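Long-range contact in Hep_Hag family (Burkholderia pseudomallei, PDB 3S6L), which forms a YadA-like head domain of the trimeric autotransporter adhesin BoaA, a cell-surface protein that probably helps the bacterium attach to host cells: residues G42-S47 against Q56-S61. Sequence-based numbering, arbitrary orientation.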
loop_
_atom_site.group_PDB
_atom_site.type_symbol
_atom_site.label_atom_id
_atom_site.label_comp_id
_atom_site.label_asym_id
_atom_site.label_seq_id
_atom_site.Cartn_x
_atom_site.Cartn_y
_atom_site.Cartn_z
ATOM N N GLY A 42 2.170 -13.757 -18.090
ATOM C CA GLY A 42 3.105 -14.790 -18.574
ATOM C C GLY A 42 3.760 -15.498 -17.403
ATOM O O GLY A 42 4.406 -14.860 -16.559
ATOM N N ALA A 43 3.573 -16.814 -17.348
ATOM C CA ALA A 43 4.101 -17.620 -16.256
ATOM C C ALA A 43 3.658 -17.126 -14.866
ATOM O O ALA A 43 4.291 -17.473 -13.872
ATOM C CB ALA A 43 5.672 -17.744 -16.351
ATOM N N ALA A 44 2.563 -16.351 -14.786
ATOM C CA ALA A 44 1.996 -16.008 -13.477
ATOM C C ALA A 44 1.561 -17.265 -12.732
ATOM O O ALA A 44 0.977 -18.186 -13.321
ATOM C CB ALA A 44 0.822 -15.054 -13.617
ATOM N N SER A 45 1.784 -17.289 -11.423
ATOM C CA SER A 45 1.429 -18.472 -10.663
ATOM C C SER A 45 0.681 -18.164 -9.352
ATOM O O SER A 45 1.091 -17.331 -8.567
ATOM C CB SER A 45 2.689 -19.317 -10.446
ATOM O OG SER A 45 2.408 -20.368 -9.567
ATOM N N ALA A 46 -0.435 -18.816 -9.116
ATOM C CA ALA A 46 -1.116 -18.646 -7.859
ATOM C C ALA A 46 -1.389 -20.043 -7.262
ATOM O O ALA A 46 -2.424 -20.651 -7.535
ATOM C CB ALA A 46 -2.422 -17.858 -8.065
ATOM N N SER A 47 -0.450 -20.554 -6.463
ATOM C CA SER A 47 -0.579 -21.921 -5.958
ATOM C C SER A 47 -1.113 -22.038 -4.529
ATOM O O SER A 47 -1.521 -23.124 -4.132
ATOM C CB SER A 47 0.744 -22.702 -6.106
ATOM O OG SER A 47 1.730 -22.218 -5.206
ATOM N N GLN A 56 3.806 -10.761 -15.151
ATOM C CA GLN A 56 4.664 -11.840 -15.678
ATOM C C GLN A 56 5.590 -12.355 -14.551
ATOM O O GLN A 56 6.128 -11.589 -13.763
ATOM C CB GLN A 56 5.469 -11.362 -16.910
ATOM C CG GLN A 56 6.132 -12.470 -17.754
ATOM C CD GLN A 56 7.437 -12.996 -17.163
ATOM O OE1 GLN A 56 8.170 -12.281 -16.466
ATOM N NE2 GLN A 56 7.726 -14.263 -17.433
ATOM N N ALA A 57 5.756 -13.660 -14.481
ATOM C CA ALA A 57 6.487 -14.330 -13.383
ATOM C C ALA A 57 6.022 -13.991 -11.944
ATOM O O ALA A 57 6.729 -14.309 -10.981
ATOM C CB ALA A 57 8.048 -14.195 -13.545
ATOM N N SER A 58 4.848 -13.374 -11.784
ATOM C CA SER A 58 4.345 -13.121 -10.434
ATOM C C SER A 58 4.039 -14.449 -9.735
ATOM O O SER A 58 3.686 -15.472 -10.379
ATOM C CB SER A 58 3.122 -12.182 -10.434
ATOM O OG SER A 58 2.026 -12.696 -11.162
ATOM N N ASN A 59 4.176 -14.446 -8.415
ATOM C CA ASN A 59 4.111 -15.700 -7.693
ATOM C C ASN A 59 3.449 -15.549 -6.329
ATOM O O ASN A 59 4.055 -15.001 -5.378
ATOM C CB ASN A 59 5.515 -16.322 -7.576
ATOM C CG ASN A 59 5.536 -17.600 -6.725
ATOM O OD1 ASN A 59 4.814 -18.545 -6.977
ATOM N ND2 ASN A 59 6.386 -17.610 -5.694
ATOM N N ALA A 60 2.215 -16.058 -6.239
ATOM C CA ALA A 60 1.469 -16.015 -5.006
ATOM C C ALA A 60 1.330 -17.412 -4.448
ATOM O O ALA A 60 0.292 -18.050 -4.624
ATOM C CB ALA A 60 0.091 -15.357 -5.228
ATOM N N SER A 61 2.358 -17.875 -3.740
ATOM C CA SER A 61 2.392 -19.278 -3.328
ATOM C C SER A 61 1.985 -19.440 -1.868
ATOM O O SER A 61 1.691 -20.540 -1.426
ATOM C CB SER A 61 3.773 -19.898 -3.579
ATOM O OG SER A 61 4.719 -19.212 -2.787
HETATM O O HOH W 1 1.872 -23.075 -2.535
#
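G42-S47 and Q56-S61 run side by side in the same direction, only 6° apart, as equivalent strips of two successive coils of a left-handed beta-roll. A57 N donates to G42 O (2.8 Å), S45 N to S58 O (2.8 Å), and A60 N to S45 O in a nearly straight bond (2.9 Å, 177° at the hydrogen). S45 thus uses both its N-H and its C=O, the pattern of a parallel bridge; a weak bond from S47 N to A60 O follows.

Q56 CG, anti to N (chi1 -166°), lies beside G42 O (3.2 Å); the bend at chi2 turns CD back, and NE2 lies above the carbonyl plane, 3.5 Å from that oxygen; OE1 bonds to Q70 of the next coil. On the buried side, A44 CB meets S58 OG at 3.6 Å, while that hydroxyl is hydrogen-bonded to G55 O. On the other side S45 and N59 lie alongside loosely, and S47 OG sits 3.5 Å from S61 CB, with a water linking that OG to S61 O.

Strand 45-46 pairs in parallel with 31-32 on its far edge, S58 and A60 pack inward on A53 of strand 52-54, and Q56 also touches N36 of a second subunit.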